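Local atomic coordinates of acyl-[acyl-carrier-protein]--UDP-N-acetylglucosamine O-acyltransferase (Acinetobacter baumannii, PDB entry 4E6U), a protein that catalyses transfer of an acyl chain from acyl carrier protein to UDP-N-acetylglucosamine, the opening reaction of lipid A synthesis in the lipopolysaccharide pathway. Residues A20-D25 / V38-G43; I58-E63 / I88-L93; E82-E87 / D107-K112; Q163-D168 / S259-V264; P184-A189 / Q250-S255. All coordinates share one frame; numbering follows the deposited sequence.

Interaction 1: residues A20-D25 / V38-G43; sequences AVIASD and VTIGAG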
# COMPACT_ATOMS: atom_id res chain seq x y z
N ALA A 20 26.97 8.35 16.33
CA ALA A 20 25.97 7.46 16.90
C ALA A 20 26.42 6.92 18.26
O ALA A 20 27.63 6.84 18.54
CB ALA A 20 25.65 6.31 15.92
N VAL A 21 25.45 6.55 19.08
CA VAL A 21 25.71 5.98 20.39
C VAL A 21 24.87 4.72 20.53
O VAL A 21 23.65 4.77 20.37
CB VAL A 21 25.39 6.96 21.53
CG1 VAL A 21 25.54 6.28 22.89
CG2 VAL A 21 26.26 8.22 21.46
N ILE A 22 25.54 3.61 20.80
CA ILE A 22 24.92 2.30 20.78
C ILE A 22 25.03 1.71 22.18
O ILE A 22 26.13 1.58 22.71
CB ILE A 22 25.63 1.36 19.78
CG1 ILE A 22 25.81 2.01 18.39
CG2 ILE A 22 24.91 0.02 19.68
CD1 ILE A 22 24.51 2.35 17.69
N ALA A 23 23.90 1.35 22.76
CA ALA A 23 23.88 0.79 24.11
C ALA A 23 24.27 -0.67 24.10
O ALA A 23 24.55 -1.28 23.05
CB ALA A 23 22.50 0.96 24.73
N SER A 24 24.31 -1.25 25.31
CA SER A 24 24.62 -2.65 25.48
C SER A 24 23.61 -3.58 24.82
O SER A 24 22.41 -3.26 24.70
CB SER A 24 24.71 -2.99 26.97
OG SER A 24 23.46 -2.80 27.62
N ASP A 25 24.12 -4.73 24.41
CA ASP A 25 23.38 -5.83 23.82
C ASP A 25 22.51 -5.45 22.61
O ASP A 25 21.49 -6.09 22.36
CB ASP A 25 22.61 -6.69 24.87
CG ASP A 25 23.41 -7.00 26.11
OD1 ASP A 25 24.44 -7.69 26.00
OD2 ASP A 25 22.99 -6.56 27.20
N VAL A 38 22.17 9.37 16.03
CA VAL A 38 21.30 8.27 16.39
C VAL A 38 21.73 7.63 17.70
O VAL A 38 22.94 7.42 17.93
CB VAL A 38 21.24 7.20 15.26
CG1 VAL A 38 20.44 5.97 15.68
CG2 VAL A 38 20.66 7.84 14.00
N THR A 39 20.78 7.34 18.56
CA THR A 39 21.03 6.60 19.79
C THR A 39 20.16 5.38 19.78
O THR A 39 18.97 5.48 19.49
CB THR A 39 20.81 7.47 21.05
OG1 THR A 39 19.43 7.80 21.20
CG2 THR A 39 21.61 8.74 20.97
N ILE A 40 20.74 4.22 20.09
CA ILE A 40 20.00 2.96 20.11
C ILE A 40 20.12 2.33 21.48
O ILE A 40 21.22 2.00 21.94
CB ILE A 40 20.48 1.98 19.03
CG1 ILE A 40 20.45 2.66 17.66
CG2 ILE A 40 19.60 0.72 19.04
CD1 ILE A 40 20.85 1.75 16.52
N GLY A 41 18.96 2.16 22.12
CA GLY A 41 18.88 1.66 23.48
C GLY A 41 19.05 0.17 23.63
O GLY A 41 18.94 -0.62 22.69
N ALA A 42 19.29 -0.23 24.87
CA ALA A 42 19.71 -1.57 25.19
C ALA A 42 18.72 -2.61 24.73
O ALA A 42 17.51 -2.45 24.87
CB ALA A 42 19.92 -1.68 26.71
N GLY A 43 19.26 -3.69 24.17
CA GLY A 43 18.44 -4.82 23.79
C GLY A 43 17.71 -4.69 22.45
O GLY A 43 17.01 -5.60 22.04
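The carbonyl oxygen of Val38 is met by two neighbouring groups, the N-H of Val21 (Val21 N to Val38 O 2.9 Å) and the CA-H of Ala20 (Ala20 CA to Val38 O 3.2 Å). The pair belongs to a left-handed parallel β-helix built from hexapeptide repeats: the two segments are 18 residues apart, one full coil, and lie one above the other with their end-to-end directions only 2° apart. In the parallel ladder Val21 O accepts Ile40 N at 3.0 Å and draws in the CA-H of Thr39 as well. Ala23 N then gives its hydrogen to Ile40 O at 2.9 Å.

On the face that carries the isoleucines, Ile22 and Ile40 lie side by side and point the same way. Each places CG1 anti to the carbonyl carbon, but at chi2 Ile22 is folded (-62°) and Ile40 extended (-178°), and the two CD1 methyls touch at 3.9 Å. Ile40 also packs on Ile34 and Val26, whereas Val21 and Thr39 point to the other, more exposed face. Past the strands the coils turn together. Ala23 directs its CB at the neighbouring coil, and the methyl meets the backbone there, Ala23 CB lying 3.2 Å from Ile40 O, with Ala42 N next at 3.4 Å. Thr39 and Gly41 pass the ladder on by backbone bonds to Ile58, in the next coil. The turn ends with Gly43 N bonded to Ser24 O at 3.2 Å.

Interaction 2: residues I58-E63 / I88-L93; sequences IGQNNE and IGNNNL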
# COMPACT_ATOMS: atom_id res chain seq x y z
N ILE A 58 16.18 5.82 19.83
CA ILE A 58 15.46 4.55 19.89
C ILE A 58 15.66 3.95 21.27
O ILE A 58 16.80 3.85 21.73
CB ILE A 58 15.97 3.56 18.80
CG1 ILE A 58 15.72 4.18 17.42
CG2 ILE A 58 15.29 2.20 18.94
CD1 ILE A 58 16.40 3.47 16.27
N GLY A 59 14.58 3.57 21.92
CA GLY A 59 14.64 3.01 23.27
C GLY A 59 15.07 1.56 23.33
O GLY A 59 15.81 1.07 22.47
N GLN A 60 14.61 0.86 24.35
CA GLN A 60 15.11 -0.46 24.67
C GLN A 60 14.22 -1.54 24.11
O GLN A 60 13.00 -1.36 24.01
CB GLN A 60 15.17 -0.63 26.19
CG GLN A 60 16.14 0.34 26.87
CD GLN A 60 16.32 0.10 28.37
OE1 GLN A 60 17.29 0.58 28.96
NE2 GLN A 60 15.40 -0.64 28.97
N ASN A 61 14.83 -2.66 23.74
CA ASN A 61 14.10 -3.86 23.36
C ASN A 61 13.14 -3.72 22.18
O ASN A 61 12.13 -4.42 22.09
CB ASN A 61 13.39 -4.48 24.58
CG ASN A 61 14.37 -4.86 25.67
OD1 ASN A 61 15.36 -5.53 25.41
ND2 ASN A 61 14.10 -4.42 26.89
N ASN A 62 13.50 -2.83 21.24
CA ASN A 62 12.78 -2.72 19.97
C ASN A 62 13.28 -3.76 19.01
O ASN A 62 14.39 -4.28 19.16
CB ASN A 62 12.99 -1.32 19.41
CG ASN A 62 12.34 -0.26 20.28
OD1 ASN A 62 11.12 -0.16 20.32
ND2 ASN A 62 13.14 0.51 21.00
N GLU A 63 12.48 -4.06 18.01
CA GLU A 63 12.91 -4.91 16.93
C GLU A 63 12.46 -4.28 15.64
O GLU A 63 11.26 -4.00 15.45
CB GLU A 63 12.36 -6.32 17.09
CG GLU A 63 12.94 -7.30 16.08
CD GLU A 63 12.54 -8.75 16.32
OE1 GLU A 63 13.04 -9.63 15.58
OE2 GLU A 63 11.70 -9.03 17.22
N ILE A 88 11.54 7.02 19.40
CA ILE A 88 10.85 5.76 19.51
C ILE A 88 11.10 5.25 20.93
O ILE A 88 12.25 5.28 21.38
CB ILE A 88 11.40 4.76 18.47
CG1 ILE A 88 11.01 5.20 17.05
CG2 ILE A 88 10.94 3.35 18.74
CD1 ILE A 88 11.81 4.50 15.95
N GLY A 89 10.05 4.78 21.60
CA GLY A 89 10.18 4.26 22.98
C GLY A 89 10.71 2.85 23.02
O GLY A 89 11.70 2.52 22.35
N ASN A 90 10.07 2.01 23.83
CA ASN A 90 10.58 0.68 24.13
C ASN A 90 9.66 -0.41 23.63
O ASN A 90 8.45 -0.21 23.54
CB ASN A 90 10.71 0.52 25.64
CG ASN A 90 11.45 1.65 26.28
OD1 ASN A 90 12.53 2.03 25.85
ND2 ASN A 90 10.86 2.20 27.35
N ASN A 91 10.23 -1.57 23.32
CA ASN A 91 9.44 -2.77 23.08
C ASN A 91 8.48 -2.67 21.89
O ASN A 91 7.40 -3.27 21.89
CB ASN A 91 8.68 -3.21 24.34
CG ASN A 91 9.60 -3.63 25.47
OD1 ASN A 91 10.07 -2.79 26.24
ND2 ASN A 91 9.86 -4.90 25.58
N ASN A 92 8.90 -1.92 20.88
CA ASN A 92 8.13 -1.81 19.64
C ASN A 92 8.58 -2.83 18.63
O ASN A 92 9.74 -3.25 18.65
CB ASN A 92 8.28 -0.42 19.05
CG ASN A 92 7.73 0.65 19.97
OD1 ASN A 92 6.51 0.76 20.17
ND2 ASN A 92 8.62 1.45 20.54
N LEU A 93 7.67 -3.19 17.76
CA LEU A 93 7.95 -4.07 16.62
C LEU A 93 7.68 -3.25 15.37
O LEU A 93 6.55 -2.80 15.16
CB LEU A 93 7.02 -5.27 16.64
CG LEU A 93 7.24 -6.25 17.81
CD1 LEU A 93 6.10 -7.25 17.90
CD2 LEU A 93 8.58 -6.97 17.72
O HOH W 1 10.30 -5.59 20.41
O HOH W 2 12.09 -2.86 27.75
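Asn62 and Asn92 share their torsions: chi1 sets each CG anti to the carbonyl carbon, and matching chi2 values (-71° and -70°) turn the two amides nearly coplanar, 6° apart and side by side. Asn62 OD1 accepts two N-H groups of one residue, Asn92 N at 2.9 Å and Asn92 ND2 at 3.0 Å. The other end of the Asn62 amide is used too: Asn62 ND2 donates to Gly89 O at 2.8 Å, in plane with both the amide and the carbonyl. This is an asparagine ladder at a corner of the left-handed β-helix, with both asparagines buried and each amide hydrogen-bonded at both ends.

Further out, Asn90 OD1 receives an almost straight bond from Gln60 N at 2.8 Å, its donor tilted slightly from the amide plane. Asn61 and Asn91 both have positive phi and turn their coils alike; a water donates to both Asn61 O and Asn92 O. Leu93 CD2 rests 3.9 Å from Glu63 CB, while Glu63 OE1 bonds His47.

The ladder continues into the next coil, where Asn92 OD1 accepts Asn117 N and Asn92 ND2 reaches Gly114 O. The corner thus joins strands 56-58 and 85-88 to strands 63-64 and 93-94, and Ile88 packs against strand 110-113.

Interaction 3: residues E82-E87 / D107-K112; sequences EETWLE and DNALTK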
# COMPACT_ATOMS: atom_id res chain seq x y z
N GLU A 82 15.98 22.00 8.36
CA GLU A 82 16.11 22.26 9.79
C GLU A 82 16.38 20.99 10.60
O GLU A 82 16.02 19.88 10.19
CB GLU A 82 14.86 22.94 10.34
CG GLU A 82 14.51 24.27 9.68
CD GLU A 82 13.55 24.15 8.49
OE1 GLU A 82 13.28 23.03 8.00
OE2 GLU A 82 13.05 25.20 8.03
N GLU A 83 17.01 21.15 11.76
CA GLU A 83 17.29 20.02 12.63
C GLU A 83 16.01 19.57 13.30
O GLU A 83 15.41 20.31 14.08
CB GLU A 83 18.33 20.40 13.70
CG GLU A 83 18.71 19.22 14.58
CD GLU A 83 19.79 19.59 15.58
OE1 GLU A 83 19.45 19.73 16.77
OE2 GLU A 83 20.95 19.73 15.15
N THR A 84 15.58 18.35 12.98
CA THR A 84 14.40 17.79 13.63
C THR A 84 14.63 16.31 13.89
O THR A 84 15.58 15.73 13.37
CB THR A 84 13.11 17.96 12.80
OG1 THR A 84 13.23 17.15 11.64
CG2 THR A 84 12.90 19.42 12.35
N TRP A 85 13.75 15.72 14.69
CA TRP A 85 14.00 14.45 15.35
C TRP A 85 12.86 13.45 15.22
O TRP A 85 11.71 13.81 14.95
CB TRP A 85 14.26 14.71 16.84
CG TRP A 85 15.54 15.44 17.07
CD1 TRP A 85 15.75 16.80 16.98
CD2 TRP A 85 16.80 14.85 17.41
NE1 TRP A 85 17.07 17.08 17.24
CE2 TRP A 85 17.73 15.91 17.51
CE3 TRP A 85 17.22 13.54 17.65
CZ2 TRP A 85 19.08 15.68 17.83
CZ3 TRP A 85 18.57 13.31 17.97
CH2 TRP A 85 19.47 14.39 18.06
N LEU A 86 13.23 12.20 15.44
CA LEU A 86 12.31 11.11 15.70
C LEU A 86 12.67 10.47 17.03
O LEU A 86 13.85 10.22 17.29
CB LEU A 86 12.36 10.04 14.58
CG LEU A 86 11.65 8.70 14.84
CD1 LEU A 86 10.15 8.90 14.95
CD2 LEU A 86 11.95 7.72 13.71
N GLU A 87 11.66 10.19 17.84
CA GLU A 87 11.84 9.40 19.05
C GLU A 87 10.97 8.16 19.02
O GLU A 87 9.79 8.23 18.65
CB GLU A 87 11.50 10.25 20.29
CG GLU A 87 12.56 11.28 20.62
CD GLU A 87 12.16 12.23 21.73
OE1 GLU A 87 11.02 12.14 22.25
OE2 GLU A 87 13.01 13.09 22.05
N ASP A 107 5.88 22.66 13.62
CA ASP A 107 5.18 22.07 14.75
C ASP A 107 6.09 22.09 15.98
O ASP A 107 6.23 23.14 16.62
CB ASP A 107 4.69 20.65 14.35
CG ASP A 107 3.64 20.09 15.29
OD1 ASP A 107 3.58 20.48 16.48
OD2 ASP A 107 2.86 19.21 14.85
N ASN A 108 6.74 20.97 16.30
CA ASN A 108 7.61 20.88 17.47
C ASN A 108 8.90 20.11 17.16
O ASN A 108 9.59 19.64 18.07
CB ASN A 108 6.85 20.22 18.64
CG ASN A 108 7.59 20.32 19.97
OD1 ASN A 108 8.21 21.34 20.28
ND2 ASN A 108 7.50 19.26 20.77
N ALA A 109 9.20 19.97 15.87
CA ALA A 109 10.48 19.39 15.42
C ALA A 109 10.66 17.94 15.90
O ALA A 109 11.78 17.48 16.07
CB ALA A 109 11.66 20.28 15.85
N LEU A 110 9.55 17.24 16.07
CA LEU A 110 9.61 15.91 16.69
C LEU A 110 8.46 15.01 16.27
O LEU A 110 7.29 15.35 16.41
CB LEU A 110 9.63 16.03 18.22
CG LEU A 110 9.64 14.73 19.02
CD1 LEU A 110 10.94 13.98 18.82
CD2 LEU A 110 9.41 15.02 20.52
N THR A 111 8.82 13.86 15.73
CA THR A 111 7.88 12.76 15.60
C THR A 111 8.16 11.82 16.74
O THR A 111 9.33 11.55 17.03
CB THR A 111 8.14 12.03 14.28
OG1 THR A 111 8.08 12.97 13.20
CG2 THR A 111 7.15 10.90 14.07
N LYS A 112 7.11 11.35 17.42
CA LYS A 112 7.29 10.55 18.63
C LYS A 112 6.38 9.35 18.63
O LYS A 112 5.18 9.48 18.37
CB LYS A 112 7.05 11.40 19.89
CG LYS A 112 7.27 10.65 21.19
CD LYS A 112 7.35 11.63 22.35
CE LYS A 112 7.65 10.90 23.66
NZ LYS A 112 9.06 10.37 23.71
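Glu87 and Leu110 cross at about a right angle, the leucine methyl Leu110 CD1 pressing on the aliphatic part of the acid at 3.6 Å from Glu87 CG. They sit on one face of a parallel sheet in the left-handed β-helix, where strands 85-87 and 110-112 run together at 16°. Leu110 extends its CG anti to the backbone N (chi1 178°), while Glu87 has CG anti to its carbonyl carbon. Beyond Leu110, Lys112 runs obliquely to Glu87 and bends at its last torsion; Lys112 NZ forms a salt bridge with Glu87 OE1 at 3.0 Å, approaching from the anti side and 28° out of the carboxylate plane. Both residues were modelled in two conformers, and this pairing belongs to one of them. The other oxygen, Glu87 OE2, is salt-bridged to Arg57, which also makes a cation-pi contact with the Trp85 ring.

Trp85 lies on the same face, but its indole leads away from the neighbouring strand, meeting Phe55 edge-to-face; what touches across is chiefly Trp85 CB, 3.9 Å from Leu110 CD1. The opposite face carries Leu86 and Thr111, with Leu86 CD1 against the methyl Thr111 CG2 at 3.7 Å. The hydroxyl Thr111 OG1 turns elsewhere, to His101 O and Asp128 N, and the buried Thr84 OG1 bonds Gly103 O. The methyl Thr84 CG2 packs on Ala109 CB. Backbone bonds set the register: Trp85 N to Ala109 O, Thr111 N to Trp85 O at 3.0 Å, and, shortest of the three, Glu87 N to Thr111 O at 2.8 Å.

Interaction 4: residues Q163-D168 / S259-V264; sequences QFCKID and SERGIV. With EDO (1,2-ethanediol), chain I.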
# COMPACT_ATOMS: atom_id res chain seq x y z
N GLN A 163 -4.03 14.21 7.65
CA GLN A 163 -3.24 15.15 8.48
C GLN A 163 -4.06 15.82 9.58
O GLN A 163 -5.24 16.16 9.38
CB GLN A 163 -2.54 16.20 7.61
CG GLN A 163 -3.51 17.01 6.75
CD GLN A 163 -2.87 18.19 6.03
OE1 GLN A 163 -1.68 18.44 6.13
NE2 GLN A 163 -3.69 18.92 5.29
N PHE A 164 -3.44 15.95 10.75
CA PHE A 164 -4.00 16.66 11.91
C PHE A 164 -5.11 15.93 12.64
O PHE A 164 -5.58 16.41 13.68
CB PHE A 164 -4.45 18.10 11.56
CG PHE A 164 -3.34 18.98 11.11
CD1 PHE A 164 -2.45 19.51 12.05
CD2 PHE A 164 -3.16 19.28 9.77
CE1 PHE A 164 -1.40 20.34 11.63
CE2 PHE A 164 -2.11 20.09 9.35
CZ PHE A 164 -1.24 20.62 10.29
N CYS A 165 -5.53 14.77 12.15
CA CYS A 165 -6.53 14.01 12.88
C CYS A 165 -6.03 13.47 14.22
O CYS A 165 -4.82 13.30 14.44
CB CYS A 165 -7.04 12.84 12.03
SG CYS A 165 -8.07 13.35 10.64
N LYS A 166 -6.98 13.21 15.12
CA LYS A 166 -6.69 12.67 16.44
C LYS A 166 -7.48 11.39 16.63
O LYS A 166 -8.70 11.38 16.51
CB LYS A 166 -7.02 13.71 17.52
CG LYS A 166 -6.25 14.99 17.31
CD LYS A 166 -6.61 16.10 18.30
CE LYS A 166 -5.92 17.40 17.93
NZ LYS A 166 -4.43 17.31 17.99
N ILE A 167 -6.78 10.30 16.90
CA ILE A 167 -7.37 8.98 17.03
C ILE A 167 -7.13 8.54 18.45
O ILE A 167 -5.99 8.25 18.86
CB ILE A 167 -6.72 7.97 16.05
CG1 ILE A 167 -6.62 8.57 14.64
CG2 ILE A 167 -7.47 6.64 16.09
CD1 ILE A 167 -7.95 8.96 14.01
N ASP A 168 -8.18 8.58 19.26
CA ASP A 168 -7.99 8.44 20.69
C ASP A 168 -8.03 7.01 21.21
O ASP A 168 -8.32 6.05 20.47
CB ASP A 168 -8.93 9.40 21.44
CG ASP A 168 -8.38 10.82 21.51
OD1 ASP A 168 -7.19 11.03 21.20
OD2 ASP A 168 -9.11 11.74 21.92
N SER A 259 -10.56 18.20 19.84
CA SER A 259 -10.72 18.09 18.40
C SER A 259 -10.41 19.38 17.64
O SER A 259 -10.84 20.45 18.05
CB SER A 259 -12.13 17.62 18.07
OG SER A 259 -12.30 17.46 16.67
N GLU A 260 -9.66 19.26 16.55
CA GLU A 260 -9.39 20.39 15.65
C GLU A 260 -10.11 20.23 14.32
O GLU A 260 -10.54 21.21 13.72
CB GLU A 260 -7.88 20.55 15.44
CG GLU A 260 -7.18 21.21 16.62
CD GLU A 260 -5.68 21.34 16.45
OE1 GLU A 260 -5.01 21.66 17.47
OE2 GLU A 260 -5.15 21.14 15.33
N ARG A 261 -10.24 19.00 13.85
CA ARG A 261 -10.85 18.75 12.55
C ARG A 261 -12.33 18.41 12.65
O ARG A 261 -12.98 18.15 11.63
CB ARG A 261 -10.09 17.65 11.82
CG ARG A 261 -8.73 18.12 11.36
CD ARG A 261 -8.06 17.11 10.47
NE ARG A 261 -8.87 16.72 9.32
CZ ARG A 261 -8.99 17.41 8.19
NH1 ARG A 261 -8.35 18.57 8.03
NH2 ARG A 261 -9.76 16.94 7.22
N GLY A 262 -12.86 18.41 13.87
CA GLY A 262 -14.18 17.86 14.09
C GLY A 262 -14.08 16.34 14.17
O GLY A 262 -12.98 15.79 14.10
N ILE A 263 -15.22 15.66 14.31
CA ILE A 263 -15.22 14.21 14.53
C ILE A 263 -15.92 13.41 13.42
O ILE A 263 -16.80 13.94 12.72
CB ILE A 263 -15.76 13.85 15.94
CG1 ILE A 263 -17.23 14.26 16.08
CG2 ILE A 263 -14.91 14.51 17.06
CD1 ILE A 263 -17.91 13.68 17.31
N VAL A 264 -15.54 12.14 13.26
CA VAL A 264 -16.10 11.23 12.24
C VAL A 264 -17.51 10.78 12.59
O VAL A 264 -17.77 10.34 13.71
CB VAL A 264 -15.24 9.94 12.04
CG1 VAL A 264 -13.90 10.27 11.43
CG2 VAL A 264 -15.09 9.15 13.35
C1 EDO I . -7.15 20.04 4.62
O1 EDO I . -6.26 19.97 5.74
C2 EDO I . -8.53 20.47 5.10
O2 EDO I . -9.48 19.43 4.80
O HOH W 3 -8.09 17.13 14.91
O HOH W 4 -4.43 18.57 15.06
O HOH W 5 -3.27 19.83 18.42
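The contact belongs to the junction of the β-helix with the C-terminal tail, where Arg261 lies against Gln163, Phe164 and Cys165. Its methylene Arg261 CD comes to 3.2 Å from Gln163 O, and the same carbon touches the CB of Phe164. A bend at chi3 (55°) swings NE round, placing Arg261 NE 3.7 Å from Cys165 SG, an oblique approach to the guanidinium. Leu180 O, just after strand 178-179, accepts a hydrogen bond from Arg261 NE and helps hold the group. At the outer end a 1,2-ethanediol, probably from the crystallisation liquor, lies between the two segments, bonded only weakly to each: Gln163 NE2 donates to its O1 at 2.8 Å and Arg261 NH2 to its O2.

Strand 166-167 belongs to one of the last coils of the left-handed β-helix, and the segment 259-264 follows helix 250-258 of the C-terminal domain. No direct hydrogen bond joins them; water does the bridging. One water donates to Phe164 O and accepts from Glu260 N. A second lies within reach of Phe164 O, Glu260 OE2 and, more weakly, Lys166 NZ. The third takes a hydrogen from Lys166 NZ at 2.8 Å and gives one to Glu260 OE1, which spans the gap between these charges, 4.4 Å from Lys166 NZ to Glu260 OE1. The Phe164 ring itself turns away from the tail and stacks with His146 on the neighbouring coil.

Interaction 5: residues P184-A189 / Q250-S255; sequences PAYVMA and QLLIDS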
# COMPACT_ATOMS: atom_id res chain seq x y z
N PRO A 184 -13.04 9.56 18.32
CA PRO A 184 -12.96 9.66 19.77
C PRO A 184 -12.62 8.35 20.47
O PRO A 184 -12.71 7.26 19.87
CB PRO A 184 -14.38 10.13 20.16
CG PRO A 184 -14.89 10.78 18.95
CD PRO A 184 -14.36 9.97 17.81
N ALA A 185 -12.25 8.46 21.75
CA ALA A 185 -11.93 7.32 22.59
C ALA A 185 -13.02 6.28 22.53
O ALA A 185 -14.21 6.63 22.52
CB ALA A 185 -11.71 7.77 24.05
N TYR A 186 -12.64 5.00 22.46
CA TYR A 186 -13.57 3.85 22.44
C TYR A 186 -14.38 3.67 21.16
O TYR A 186 -15.13 2.70 21.07
CB TYR A 186 -14.58 3.89 23.60
CG TYR A 186 -14.04 4.30 24.93
CD1 TYR A 186 -13.13 3.50 25.62
CD2 TYR A 186 -14.47 5.49 25.53
CE1 TYR A 186 -12.64 3.88 26.86
CE2 TYR A 186 -13.99 5.88 26.77
CZ TYR A 186 -13.08 5.07 27.43
OH TYR A 186 -12.62 5.47 28.67
N VAL A 187 -14.26 4.56 20.19
CA VAL A 187 -15.16 4.53 19.04
C VAL A 187 -14.69 3.56 17.94
O VAL A 187 -13.49 3.45 17.67
CB VAL A 187 -15.42 5.96 18.48
CG1 VAL A 187 -16.15 5.93 17.16
CG2 VAL A 187 -16.23 6.79 19.51
N MET A 188 -15.64 2.84 17.35
CA MET A 188 -15.40 2.03 16.16
C MET A 188 -15.77 2.87 14.96
O MET A 188 -16.91 3.34 14.87
CB MET A 188 -16.26 0.78 16.18
CG MET A 188 -16.29 0.10 17.51
SD MET A 188 -16.45 -1.70 17.51
CE MET A 188 -15.15 -2.19 16.37
N ALA A 189 -14.82 3.10 14.06
CA ALA A 189 -15.06 3.88 12.85
C ALA A 189 -14.55 3.09 11.67
O ALA A 189 -13.50 2.45 11.76
CB ALA A 189 -14.38 5.23 12.92
N GLN A 250 -14.58 10.39 30.78
CA GLN A 250 -13.70 11.54 30.62
C GLN A 250 -12.85 11.49 29.32
O GLN A 250 -12.57 12.52 28.72
CB GLN A 250 -12.79 11.74 31.84
CG GLN A 250 -11.95 13.02 31.78
CD GLN A 250 -12.77 14.30 31.74
OE1 GLN A 250 -13.69 14.48 32.53
NE2 GLN A 250 -12.44 15.20 30.83
N LEU A 251 -12.47 10.29 28.90
CA LEU A 251 -11.73 10.15 27.64
C LEU A 251 -12.54 10.62 26.43
O LEU A 251 -11.97 11.20 25.50
CB LEU A 251 -11.24 8.72 27.42
CG LEU A 251 -10.19 8.14 28.36
CD1 LEU A 251 -9.62 6.87 27.71
CD2 LEU A 251 -9.06 9.13 28.68
N LEU A 252 -13.85 10.36 26.43
CA LEU A 252 -14.73 10.87 25.38
C LEU A 252 -14.84 12.37 25.41
O LEU A 252 -14.81 13.02 24.37
CB LEU A 252 -16.13 10.26 25.46
CG LEU A 252 -16.34 8.86 24.91
CD1 LEU A 252 -17.71 8.34 25.34
CD2 LEU A 252 -16.24 8.87 23.40
N ILE A 253 -14.99 12.93 26.61
CA ILE A 253 -15.02 14.37 26.77
C ILE A 253 -13.73 15.01 26.23
O ILE A 253 -13.78 15.96 25.45
CB ILE A 253 -15.28 14.77 28.24
CG1 ILE A 253 -16.71 14.38 28.63
CG2 ILE A 253 -15.07 16.27 28.42
CD1 ILE A 253 -16.97 14.39 30.14
N ASP A 254 -12.59 14.43 26.59
CA ASP A 254 -11.29 14.91 26.12
C ASP A 254 -11.23 14.90 24.60
O ASP A 254 -10.78 15.86 23.99
CB ASP A 254 -10.15 14.04 26.66
CG ASP A 254 -9.93 14.17 28.16
OD1 ASP A 254 -10.37 15.17 28.79
OD2 ASP A 254 -9.27 13.25 28.71
N SER A 255 -11.67 13.80 23.97
CA SER A 255 -11.70 13.75 22.50
C SER A 255 -12.43 14.93 21.89
O SER A 255 -11.97 15.55 20.93
CB SER A 255 -12.38 12.46 22.02
OG SER A 255 -11.67 11.31 22.43
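Ala185 CB points at the helix and lies 3.5 Å from Leu251 CB, at the centre of a buried patch where a type II β turn, Pro184 to Val187, meets helix 250-258 of the C-terminal domain. The same methyl also covers one face of the Tyr186 ring near its rim. Tyr186, third residue of the turn, takes a positive phi (71°), and its ring crosses Leu251 at about a right angle, with Leu251 CD1 3.9 Å from Tyr186 CZ. Leu252 comes in at the ring edge instead: Leu252 CG is in plane with the ring, 3.9 Å from Tyr186 CD2. Leu252 CD2 comes close to Ala185 O, at 3.1 Å, and also packs on Pro184 CB. Helix 211-225 backs this patch, through Leu217 on Tyr186 and Ala220 and Ile224 on Leu252.

At the polar rim Tyr186 OH bonds Glu248 O, just before the helix. Ser255, with OG anti to its carbonyl carbon (chi1 -63°), aims its hydroxyl at the turn. Ser255 OG, also partnered by Asp168, accepts the hydrogen of Ala185 N at 3.0 Å.

In the fold
Interactions 1 and 2 adjoin on successive coils, with centres 11 Å apart, and a probable hydrogen bond, Gly41 N to Ile58 O at 2.8 Å, links them directly. Interactions 2 and 3 alternate along the chain, with 82-87 running through strand 85-88 directly into 88-93. Interaction 3 lies on the same parallel sheet as interactions 1 and 4; its nearest atoms are about 5 Å from interaction 4. At the far end, interactions 4 and 5 join the β-helix to the C-terminal helices. Their centres are 11 Å apart, and a probable hydrogen bond, Asp168 OD2 to Ser255 OG at 2.6 Å, connects them. Interactions 1 and 5, at opposite sides of the chain's centre, are about 37 Å apart between centres.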